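Local coordinates for protein formiminoglutamase (PDB 4MYK) that hydrolyses formiminoglutamate as an arginase-like manganese enzyme with a two-metal site, at residues D31-F37 with A113-G119; L101-F106 with N128-R134; F180-Q186 with G203-L208; K229-F235 with T273-M279. The protein carries 1 engineered substitution. The contacts are given in a common frame with arbitrary orientation. Numbering follows the deposited sequence.

Contact 1: residues D31-F37 with A113-G119; sequences DIVIIGF and AFPFVIG
I35 buries 68 Å² here, F116 60 Å² and F114 58 Å². All three are in extended backbone, on parallel strands 32-37 and 114-119. The axes approach to 4.6 Å at 26°. I32 pairs with F114, I34 with F116 and I35 with V117. I35 is m at chi1 and t at chi2. I35 N donates to F116 O (2.9 Å) and I35 O accepts from I118 N (2.8 Å). I35 CB lies 4.4 Å from V117 CG2, on the face that carries V33 and P115. That face is covered by helix 94-110. These are neighbouring strands of the central parallel sheet of the arginase/deacetylase alpha/beta fold. F116, with chi1 t, is on the other face. The edge of its ring meets I34 CG2, which is 4.3 Å from F116 CD2. F116 N bonds to V33 O (2.8 Å). F114 is also t. F114 N bonds to D31 O (2.9 Å) and F114 O accepts from V33 N (2.7 Å). F37 N to I118 O (2.8 Å) continues the pairing.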
# COMPACT_ATOMS: atom_id res chain seq x y z
N ASP A 31 13.00 -19.76 26.26
CA ASP A 31 13.96 -18.73 25.87
C ASP A 31 13.25 -17.39 25.77
O ASP A 31 13.79 -16.34 26.13
CB ASP A 31 14.60 -19.08 24.53
CG ASP A 31 15.31 -20.42 24.55
OD1 ASP A 31 16.34 -20.53 25.23
OD2 ASP A 31 14.84 -21.36 23.87
N ILE A 32 12.02 -17.43 25.27
CA ILE A 32 11.25 -16.22 25.05
C ILE A 32 9.92 -16.35 25.75
O ILE A 32 9.25 -17.39 25.64
CB ILE A 32 11.01 -15.98 23.53
CG1 ILE A 32 12.34 -15.74 22.80
CG2 ILE A 32 10.02 -14.81 23.31
CD1 ILE A 32 12.28 -15.99 21.31
N VAL A 33 9.53 -15.30 26.47
CA VAL A 33 8.25 -15.29 27.16
C VAL A 33 7.32 -14.15 26.70
O VAL A 33 7.69 -12.98 26.73
CB VAL A 33 8.43 -15.33 28.70
CG1 VAL A 33 7.11 -15.14 29.43
CG2 VAL A 33 9.08 -16.67 29.10
N ILE A 34 6.12 -14.54 26.25
CA ILE A 34 5.08 -13.63 25.77
C ILE A 34 4.13 -13.20 26.90
O ILE A 34 3.56 -14.04 27.60
CB ILE A 34 4.23 -14.26 24.64
CG1 ILE A 34 5.11 -14.65 23.45
CG2 ILE A 34 3.13 -13.32 24.20
CD1 ILE A 34 4.41 -15.60 22.49
N ILE A 35 3.98 -11.89 27.06
CA ILE A 35 3.14 -11.32 28.11
C ILE A 35 2.13 -10.39 27.46
O ILE A 35 2.51 -9.52 26.68
CB ILE A 35 3.99 -10.53 29.15
CG1 ILE A 35 5.00 -11.45 29.84
CG2 ILE A 35 3.10 -9.83 30.17
CD1 ILE A 35 6.25 -10.75 30.37
N GLY A 36 0.86 -10.56 27.77
CA GLY A 36 -0.16 -9.72 27.19
C GLY A 36 -0.50 -8.55 28.08
O GLY A 36 -0.57 -8.68 29.30
N PHE A 37 -0.71 -7.38 27.46
CA PHE A 37 -1.17 -6.21 28.19
C PHE A 37 -2.40 -5.58 27.51
O PHE A 37 -2.29 -4.60 26.76
CB PHE A 37 -0.04 -5.18 28.37
CG PHE A 37 -0.29 -4.20 29.49
CD1 PHE A 37 -0.41 -4.63 30.80
CD2 PHE A 37 -0.41 -2.85 29.22
CE1 PHE A 37 -0.65 -3.74 31.82
CE2 PHE A 37 -0.64 -1.94 30.23
CZ PHE A 37 -0.76 -2.39 31.53
N ALA A 113 15.84 -14.82 30.75
CA ALA A 113 14.91 -15.08 29.64
C ALA A 113 14.57 -13.78 28.91
O ALA A 113 14.88 -12.69 29.39
CB ALA A 113 13.65 -15.78 30.14
N PHE A 114 13.95 -13.89 27.73
CA PHE A 114 13.62 -12.72 26.93
C PHE A 114 12.11 -12.44 26.93
O PHE A 114 11.32 -13.24 26.41
CB PHE A 114 14.13 -12.86 25.49
CG PHE A 114 13.92 -11.64 24.63
CD1 PHE A 114 12.68 -11.36 24.09
CD2 PHE A 114 14.98 -10.79 24.36
CE1 PHE A 114 12.50 -10.25 23.31
CE2 PHE A 114 14.80 -9.68 23.57
CZ PHE A 114 13.55 -9.40 23.04
N PRO A 115 11.71 -11.29 27.50
CA PRO A 115 10.31 -10.89 27.55
C PRO A 115 9.84 -10.18 26.27
O PRO A 115 10.49 -9.23 25.81
CB PRO A 115 10.27 -9.89 28.72
CG PRO A 115 11.71 -9.58 29.05
CD PRO A 115 12.58 -10.22 28.01
N PHE A 116 8.73 -10.65 25.70
CA PHE A 116 8.06 -9.93 24.62
C PHE A 116 6.65 -9.56 25.08
O PHE A 116 5.86 -10.44 25.44
CB PHE A 116 8.00 -10.76 23.34
CG PHE A 116 7.09 -10.19 22.28
CD1 PHE A 116 7.57 -9.29 21.35
CD2 PHE A 116 5.75 -10.58 22.20
CE1 PHE A 116 6.72 -8.76 20.37
CE2 PHE A 116 4.91 -10.06 21.22
CZ PHE A 116 5.40 -9.16 20.31
N VAL A 117 6.35 -8.27 25.10
CA VAL A 117 5.08 -7.80 25.63
C VAL A 117 4.18 -7.33 24.50
O VAL A 117 4.51 -6.40 23.77
CB VAL A 117 5.27 -6.66 26.65
CG1 VAL A 117 3.93 -6.28 27.30
CG2 VAL A 117 6.30 -7.06 27.72
N ILE A 118 3.03 -7.98 24.35
CA ILE A 118 2.08 -7.59 23.32
C ILE A 118 0.96 -6.76 23.93
O ILE A 118 0.33 -7.17 24.90
CB ILE A 118 1.51 -8.81 22.55
CG1 ILE A 118 0.48 -8.35 21.52
CG2 ILE A 118 0.92 -9.85 23.50
CD1 ILE A 118 1.05 -7.41 20.50
N GLY A 119 0.75 -5.57 23.37
CA GLY A 119 -0.28 -4.66 23.85
C GLY A 119 -1.46 -4.54 22.88
O GLY A 119 -1.49 -5.18 21.83

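Contact 2: residues L101-F106 with N128-R134; sequences LESKVF and NGRAMLR
This is a helix-helix contact between two neighbouring helices, 94-110 and 125-135, which pack on the same face of the central sheet. One side is buried and the other reaches solvent. The two helical segments approach to 7.9 Å and cross at -45°, running in roughly the same direction. F106 and A131 have the closest CA atoms, at 4.7 Å. A131 is small and lets the backbones come near: its CB is 3.5 Å from E102 O, 3.7 Å from V105 CG1 and 4.2 Å from F106 CB. On the sheet side, N128 OD1 touches V105 CG2 (3.5 Å) and L101 CG (3.6 Å). N128 ND2 bonds to D278 of strand 274-280. Toward solvent, E102 is extended, with chi1 and chi2 both t. R130 NE donates to E102 OE1 at 3.1 Å in a salt bridge. A water also joins the pair, 3.1 Å from E102 OE1 and 2.9 Å from R130 NH2. R134 NH1 is 3.9 Å from E102 OE2, a long salt bridge. The guanidinium of R134 (chi1 m, chi2 t, chi3 p) lies flat on the F106 ring (chi1 t). R134 CZ is 3.6 Å from the F106 ring centroid, with the planes at 24°. One carboxylate thus meets two arginines, and R134 combines ionic and cation-pi contacts at the solvent-exposed side of the contact.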
# COMPACT_ATOMS: atom_id res chain seq x y z
N LEU A 101 2.75 -5.59 35.53
CA LEU A 101 3.46 -5.68 34.26
C LEU A 101 4.97 -5.50 34.45
O LEU A 101 5.75 -6.36 34.08
CB LEU A 101 2.92 -4.65 33.24
CG LEU A 101 3.74 -4.51 31.95
CD1 LEU A 101 3.89 -5.86 31.26
CD2 LEU A 101 3.14 -3.49 31.00
N GLU A 102 5.38 -4.38 35.04
CA GLU A 102 6.79 -4.17 35.33
C GLU A 102 7.41 -5.33 36.14
O GLU A 102 8.49 -5.82 35.83
CB GLU A 102 7.00 -2.85 36.08
CG GLU A 102 8.45 -2.55 36.44
CD GLU A 102 8.59 -1.35 37.37
OE1 GLU A 102 7.70 -0.47 37.36
OE2 GLU A 102 9.60 -1.29 38.12
N SER A 103 6.71 -5.75 37.17
CA SER A 103 7.25 -6.75 38.07
C SER A 103 7.49 -8.05 37.32
O SER A 103 8.48 -8.74 37.56
CB SER A 103 6.28 -6.95 39.24
OG SER A 103 6.84 -7.81 40.21
N LYS A 104 6.58 -8.36 36.41
CA LYS A 104 6.63 -9.59 35.62
C LYS A 104 7.75 -9.58 34.60
O LYS A 104 8.48 -10.54 34.47
CB LYS A 104 5.29 -9.81 34.91
CG LYS A 104 5.27 -11.03 34.01
CD LYS A 104 5.62 -12.27 34.78
CE LYS A 104 5.22 -13.51 34.02
NZ LYS A 104 5.21 -14.70 34.90
N VAL A 105 7.87 -8.50 33.84
CA VAL A 105 8.95 -8.36 32.88
C VAL A 105 10.30 -8.46 33.58
O VAL A 105 11.23 -9.10 33.07
CB VAL A 105 8.84 -7.02 32.10
CG1 VAL A 105 10.07 -6.81 31.21
CG2 VAL A 105 7.56 -6.99 31.29
N PHE A 106 10.41 -7.83 34.75
CA PHE A 106 11.66 -7.86 35.50
C PHE A 106 12.08 -9.28 35.87
O PHE A 106 13.23 -9.66 35.67
CB PHE A 106 11.58 -7.04 36.78
CG PHE A 106 12.79 -7.20 37.66
CD1 PHE A 106 13.97 -6.54 37.35
CD2 PHE A 106 12.76 -8.03 38.76
CE1 PHE A 106 15.10 -6.70 38.14
CE2 PHE A 106 13.88 -8.19 39.56
CZ PHE A 106 15.05 -7.52 39.24
N ASN A 128 7.60 -1.39 31.33
CA ASN A 128 8.61 -2.20 30.65
C ASN A 128 10.02 -1.64 30.76
O ASN A 128 10.97 -2.37 31.02
CB ASN A 128 8.23 -2.35 29.18
CG ASN A 128 7.03 -3.25 28.98
OD1 ASN A 128 6.63 -3.98 29.88
ND2 ASN A 128 6.46 -3.22 27.78
N GLY A 129 10.15 -0.34 30.55
CA GLY A 129 11.43 0.33 30.69
C GLY A 129 11.97 0.32 32.11
O GLY A 129 13.17 0.14 32.31
N ARG A 130 11.09 0.53 33.09
CA ARG A 130 11.52 0.49 34.49
C ARG A 130 11.99 -0.90 34.90
O ARG A 130 12.97 -1.05 35.64
CB ARG A 130 10.40 0.98 35.42
CG ARG A 130 10.19 2.48 35.36
CD ARG A 130 9.22 2.96 36.43
NE ARG A 130 7.88 2.39 36.27
CZ ARG A 130 6.93 2.94 35.53
NH1 ARG A 130 7.17 4.06 34.85
NH2 ARG A 130 5.73 2.36 35.46
N ALA A 131 11.30 -1.93 34.40
CA ALA A 131 11.78 -3.31 34.52
C ALA A 131 13.22 -3.46 34.01
O ALA A 131 14.02 -4.20 34.60
CB ALA A 131 10.84 -4.27 33.77
N MET A 132 13.55 -2.74 32.93
CA MET A 132 14.89 -2.74 32.36
C MET A 132 15.88 -1.99 33.25
O MET A 132 16.99 -2.46 33.48
CB MET A 132 14.91 -2.11 30.96
CG MET A 132 14.32 -2.97 29.85
SD MET A 132 15.30 -4.41 29.34
CE MET A 132 16.77 -3.62 28.66
N LEU A 133 15.47 -0.82 33.73
CA LEU A 133 16.31 0.01 34.58
C LEU A 133 16.61 -0.65 35.93
O LEU A 133 17.58 -0.29 36.60
CB LEU A 133 15.68 1.38 34.82
CG LEU A 133 15.42 2.27 33.60
CD1 LEU A 133 14.74 3.57 34.03
CD2 LEU A 133 16.71 2.55 32.84
N ARG A 134 15.78 -1.61 36.32
CA ARG A 134 16.02 -2.37 37.54
C ARG A 134 16.96 -3.51 37.22
O ARG A 134 17.88 -3.80 37.98
CB ARG A 134 14.72 -2.96 38.10
CG ARG A 134 13.82 -1.97 38.83
CD ARG A 134 12.49 -2.65 39.17
NE ARG A 134 12.72 -3.87 39.94
CZ ARG A 134 11.85 -4.86 40.07
NH1 ARG A 134 10.67 -4.82 39.47
NH2 ARG A 134 12.17 -5.93 40.80
O HOH W 1 4.74 0.30 37.20

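Contact 3: residues F180-Q186 with G203-L208; sequences FVEFACQ and GHLMWL
Strands 180-183 and 204-207 run parallel, with axes 4.8 Å apart at closest and 18° between them. With helix 192-200 they form a beta-alpha-beta unit, and 204-207 is one of the two outermost strands of the central sheet within this chain. V181 pairs with H204, E182 with L205 and F183 with M206. The hydrogen bonds are H204 N to F180 O (2.9 Å), E182 N to H204 O (2.8 Å), M206 N to E182 O (2.8 Å) and A184 N to M206 O (2.7 Å). The chain turns a corner at A184, whose phi/psi is 68/30. Beyond it, L208 N bonds to C185 O (2.9 Å). M206 is m at chi1 and t at chi2. M206 SD lies 3.9 Å from both V181 CG1 and F183 CD2, the latter a Met-aromatic contact. Helix 216-227 packs on this face. On the other face, E182 CG is 3.8 Å from L205 CD2. E182 OE1 bonds to N144, and the E182 side chain is about 8 Å from a manganese ion. W207 is the N-cap residue of the next helix and also packs on E73 of the second subunit. C185, with chi1 p, places SG 3.5 Å from W207 CE3.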
# COMPACT_ATOMS: atom_id res chain seq x y z
N PHE A 180 19.01 7.01 24.13
CA PHE A 180 17.61 6.97 23.71
C PHE A 180 17.43 7.44 22.27
O PHE A 180 17.86 8.52 21.89
CB PHE A 180 16.74 7.78 24.67
CG PHE A 180 15.31 7.89 24.23
CD1 PHE A 180 14.51 6.76 24.15
CD2 PHE A 180 14.76 9.11 23.90
CE1 PHE A 180 13.20 6.86 23.74
CE2 PHE A 180 13.45 9.21 23.49
CZ PHE A 180 12.66 8.09 23.42
N VAL A 181 16.77 6.61 21.47
CA VAL A 181 16.51 6.96 20.08
C VAL A 181 15.01 6.92 19.77
O VAL A 181 14.31 5.96 20.10
CB VAL A 181 17.28 6.04 19.11
CG1 VAL A 181 16.93 6.38 17.67
CG2 VAL A 181 18.77 6.16 19.35
N GLU A 182 14.53 7.99 19.15
CA GLU A 182 13.21 8.04 18.55
C GLU A 182 13.41 7.64 17.10
O GLU A 182 14.12 8.31 16.37
CB GLU A 182 12.63 9.45 18.62
CG GLU A 182 12.43 9.99 20.03
CD GLU A 182 11.12 9.55 20.67
OE1 GLU A 182 10.55 8.52 20.25
OE2 GLU A 182 10.66 10.23 21.60
N PHE A 183 12.80 6.53 16.70
CA PHE A 183 13.07 5.95 15.40
C PHE A 183 11.86 5.99 14.47
O PHE A 183 10.79 5.50 14.82
CB PHE A 183 13.53 4.51 15.57
CG PHE A 183 14.18 3.94 14.35
CD1 PHE A 183 13.42 3.32 13.37
CD2 PHE A 183 15.55 4.05 14.18
CE1 PHE A 183 14.02 2.81 12.24
CE2 PHE A 183 16.16 3.54 13.05
CZ PHE A 183 15.40 2.91 12.08
N ALA A 184 12.05 6.58 13.30
CA ALA A 184 10.99 6.69 12.29
C ALA A 184 9.87 7.61 12.73
O ALA A 184 8.71 7.41 12.35
CB ALA A 184 10.44 5.32 11.93
N CYS A 185 10.20 8.60 13.53
CA CYS A 185 9.24 9.63 13.90
C CYS A 185 8.97 10.56 12.71
O CYS A 185 9.81 10.70 11.81
CB CYS A 185 9.73 10.40 15.13
SG CYS A 185 11.45 10.93 15.03
N GLN A 186 7.80 11.19 12.71
CA GLN A 186 7.33 11.98 11.58
C GLN A 186 7.17 13.48 11.94
O GLN A 186 6.41 13.81 12.84
CB GLN A 186 6.03 11.39 11.04
CG GLN A 186 6.25 10.01 10.44
CD GLN A 186 5.02 9.43 9.79
OE1 GLN A 186 4.13 10.15 9.34
NE2 GLN A 186 4.96 8.11 9.72
N GLY A 203 18.97 12.84 23.64
CA GLY A 203 18.38 11.77 22.86
C GLY A 203 18.43 12.07 21.38
O GLY A 203 18.66 13.21 20.96
N HIS A 204 18.21 11.04 20.57
CA HIS A 204 18.42 11.13 19.13
C HIS A 204 17.13 10.98 18.35
O HIS A 204 16.34 10.06 18.58
CB HIS A 204 19.44 10.08 18.68
CG HIS A 204 20.64 10.00 19.58
ND1 HIS A 204 21.86 10.53 19.24
CD2 HIS A 204 20.79 9.48 20.82
CE1 HIS A 204 22.72 10.33 20.23
NE2 HIS A 204 22.09 9.70 21.20
N LEU A 205 16.92 11.90 17.41
CA LEU A 205 15.79 11.82 16.51
C LEU A 205 16.22 11.26 15.17
O LEU A 205 17.08 11.82 14.50
CB LEU A 205 15.16 13.20 16.30
CG LEU A 205 14.82 13.99 17.56
CD1 LEU A 205 13.97 15.21 17.20
CD2 LEU A 205 14.10 13.12 18.57
N MET A 206 15.63 10.13 14.80
CA MET A 206 15.86 9.50 13.51
C MET A 206 14.60 9.51 12.65
O MET A 206 13.87 8.51 12.59
CB MET A 206 16.37 8.08 13.70
CG MET A 206 17.82 8.06 14.16
SD MET A 206 18.59 6.44 14.12
CE MET A 206 20.26 6.91 14.48
N TRP A 207 14.35 10.65 12.00
CA TRP A 207 13.11 10.89 11.25
C TRP A 207 12.89 9.83 10.19
O TRP A 207 13.85 9.29 9.65
CB TRP A 207 13.14 12.26 10.57
CG TRP A 207 13.30 13.41 11.51
CD1 TRP A 207 14.41 14.17 11.69
CD2 TRP A 207 12.31 13.92 12.43
NE1 TRP A 207 14.19 15.13 12.64
CE2 TRP A 207 12.90 15.00 13.11
CE3 TRP A 207 10.99 13.58 12.73
CZ2 TRP A 207 12.22 15.73 14.08
CZ3 TRP A 207 10.31 14.32 13.69
CH2 TRP A 207 10.92 15.38 14.35
N LEU A 208 11.63 9.54 9.90
CA LEU A 208 11.27 8.57 8.87
C LEU A 208 12.10 8.76 7.59
O LEU A 208 12.72 7.82 7.09
CB LEU A 208 9.77 8.66 8.57
CG LEU A 208 9.19 7.71 7.51
CD1 LEU A 208 9.44 6.26 7.88
CD2 LEU A 208 7.72 7.97 7.30

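Contact 4: residues K229-F235 with T273-M279; sequences KNTFFSF and TVMMMDM
S234 OG donates to D278 OD1 at 2.7 Å, a side-chain bond between paired residues of two parallel strands. D278 has chi1 p and S234 chi1 t. The backbone bonds beside it are D278 N to F233 O (3.0 Å), F235 N to D278 O (2.8 Å) and F233 N to M276 O (2.9 Å). Nearer the start, T231 N bonds to T273 O and M275 N to T231 O, both at 2.8 Å. T231 pairs with V274, but F232 pairs with M276. This shift by one residue is a beta bulge, with M275 at phi/psi -104/-13. The axes of 231-235 and 274-279 approach to 4.7 Å at 12°. M276 SD lies over one face of the F232 ring, 4.4 Å from its centroid. On the other side of the sheet M277 SD meets the edge of the F233 ring, 3.8 Å from F233 CD2. F233 CB also touches V274 CG1 (3.7 Å). Strand 231-236 ends at the manganese ligand D236, and D238, also a ligand, follows. With helix 258-270, the two strands form a beta-alpha-beta unit inside the central sheet. That helix covers F233, F235 and M277. Strands 141-145 and 114-119 flank the pair.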
# COMPACT_ATOMS: atom_id res chain seq x y z
N LYS A 229 24.24 -1.46 25.05
CA LYS A 229 23.96 -2.63 25.87
C LYS A 229 22.54 -2.61 26.41
O LYS A 229 21.98 -1.54 26.67
CB LYS A 229 24.93 -2.72 27.04
CG LYS A 229 26.38 -2.70 26.64
CD LYS A 229 27.16 -3.74 27.41
CE LYS A 229 26.71 -3.82 28.87
NZ LYS A 229 27.44 -4.88 29.65
N ASN A 230 21.96 -3.80 26.59
CA ASN A 230 20.71 -3.92 27.30
C ASN A 230 19.64 -3.04 26.69
O ASN A 230 18.98 -2.26 27.38
CB ASN A 230 20.91 -3.57 28.77
CG ASN A 230 21.98 -4.42 29.42
OD1 ASN A 230 22.05 -5.63 29.20
ND2 ASN A 230 22.82 -3.79 30.23
N THR A 231 19.48 -3.18 25.37
CA THR A 231 18.53 -2.38 24.62
C THR A 231 17.10 -2.92 24.68
O THR A 231 16.84 -4.11 24.48
CB THR A 231 18.99 -2.24 23.17
OG1 THR A 231 20.21 -1.51 23.13
CG2 THR A 231 17.96 -1.50 22.37
N PHE A 232 16.18 -2.01 25.01
CA PHE A 232 14.74 -2.25 25.01
C PHE A 232 14.23 -1.87 23.62
O PHE A 232 14.28 -0.70 23.23
CB PHE A 232 14.09 -1.38 26.10
CG PHE A 232 12.59 -1.34 26.06
CD1 PHE A 232 11.86 -2.34 25.42
CD2 PHE A 232 11.90 -0.31 26.67
CE1 PHE A 232 10.47 -2.30 25.39
CE2 PHE A 232 10.51 -0.27 26.65
CZ PHE A 232 9.80 -1.27 26.00
N PHE A 233 13.77 -2.87 22.86
CA PHE A 233 13.29 -2.66 21.50
C PHE A 233 11.78 -2.47 21.53
O PHE A 233 11.02 -3.43 21.61
CB PHE A 233 13.69 -3.84 20.60
CG PHE A 233 13.41 -3.62 19.13
CD1 PHE A 233 13.89 -2.49 18.47
CD2 PHE A 233 12.67 -4.55 18.39
CE1 PHE A 233 13.63 -2.30 17.11
CE2 PHE A 233 12.42 -4.36 17.05
CZ PHE A 233 12.90 -3.23 16.41
N SER A 234 11.36 -1.21 21.49
CA SER A 234 9.95 -0.82 21.65
C SER A 234 9.36 -0.45 20.29
O SER A 234 9.74 0.55 19.68
CB SER A 234 9.82 0.36 22.62
OG SER A 234 8.47 0.62 22.96
N PHE A 235 8.42 -1.26 19.82
CA PHE A 235 7.90 -1.10 18.47
C PHE A 235 6.44 -0.70 18.41
O PHE A 235 5.57 -1.57 18.41
CB PHE A 235 8.08 -2.40 17.67
CG PHE A 235 8.26 -2.17 16.19
CD1 PHE A 235 7.43 -1.32 15.50
CD2 PHE A 235 9.28 -2.82 15.50
CE1 PHE A 235 7.59 -1.11 14.15
CE2 PHE A 235 9.44 -2.62 14.13
CZ PHE A 235 8.61 -1.76 13.47
N THR A 273 22.52 -7.60 22.15
CA THR A 273 22.32 -6.56 23.16
C THR A 273 20.83 -6.22 23.36
O THR A 273 20.48 -5.53 24.32
CB THR A 273 23.09 -5.27 22.84
OG1 THR A 273 22.71 -4.79 21.54
CG2 THR A 273 24.59 -5.54 22.87
N VAL A 274 19.98 -6.68 22.46
CA VAL A 274 18.55 -6.41 22.60
C VAL A 274 17.92 -7.38 23.60
O VAL A 274 17.79 -8.58 23.33
CB VAL A 274 17.82 -6.48 21.24
CG1 VAL A 274 16.31 -6.37 21.44
CG2 VAL A 274 18.32 -5.36 20.34
N MET A 275 17.51 -6.85 24.76
CA MET A 275 17.18 -7.71 25.89
C MET A 275 15.69 -7.87 26.16
O MET A 275 15.26 -8.74 26.93
CB MET A 275 17.94 -7.25 27.15
CG MET A 275 19.46 -7.18 26.95
SD MET A 275 20.20 -8.78 26.54
CE MET A 275 19.93 -9.65 28.08
N MET A 276 14.88 -7.02 25.54
CA MET A 276 13.45 -7.23 25.56
C MET A 276 12.82 -6.44 24.43
O MET A 276 13.47 -5.62 23.79
CB MET A 276 12.82 -6.84 26.90
CG MET A 276 12.49 -5.36 27.06
SD MET A 276 11.36 -4.98 28.44
CE MET A 276 9.78 -5.42 27.71
N MET A 277 11.55 -6.69 24.21
CA MET A 277 10.82 -6.08 23.12
C MET A 277 9.37 -5.90 23.54
O MET A 277 8.82 -6.74 24.23
CB MET A 277 10.87 -6.98 21.88
CG MET A 277 9.83 -6.62 20.84
SD MET A 277 10.13 -7.29 19.21
CE MET A 277 9.00 -6.26 18.26
N ASP A 278 8.78 -4.78 23.15
CA ASP A 278 7.33 -4.65 23.25
C ASP A 278 6.76 -4.14 21.94
O ASP A 278 7.50 -3.63 21.09
CB ASP A 278 6.87 -3.86 24.50
CG ASP A 278 6.93 -2.33 24.33
OD1 ASP A 278 7.37 -1.84 23.28
OD2 ASP A 278 6.53 -1.62 25.28
N MET A 279 5.46 -4.33 21.76
CA MET A 279 4.80 -4.02 20.50
C MET A 279 3.49 -3.37 20.87
O MET A 279 2.67 -3.99 21.54
CB MET A 279 4.53 -5.30 19.71
CG MET A 279 3.98 -5.09 18.31
SD MET A 279 3.76 -6.66 17.42
CE MET A 279 5.46 -7.24 17.36

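Overall arrangement
From the N terminus, strand 32-37 comes first. Contact 1 closes a loop of 75 residues when strand 114-119 pairs with it. Helix 94-110 lies inside that loop, and helix 125-135 follows it. Contact 2 joins these helices and closes a loop of 21 residues that holds strand 114-119, so contacts 1 and 2 cross along the chain. Contact 3 closes a short loop at the far end of the sheet, about 24 Å from contact 1 between centres. Contact 4 closes last, over 37 residues. Its strand 274-280 neighbours 114-119, which continues the sheet from contact 1. N128 and D278 link contact 2 to contact 4. Strand 141-145 lies between strands 231-236 and 180-185, bridging contacts 4 and 3.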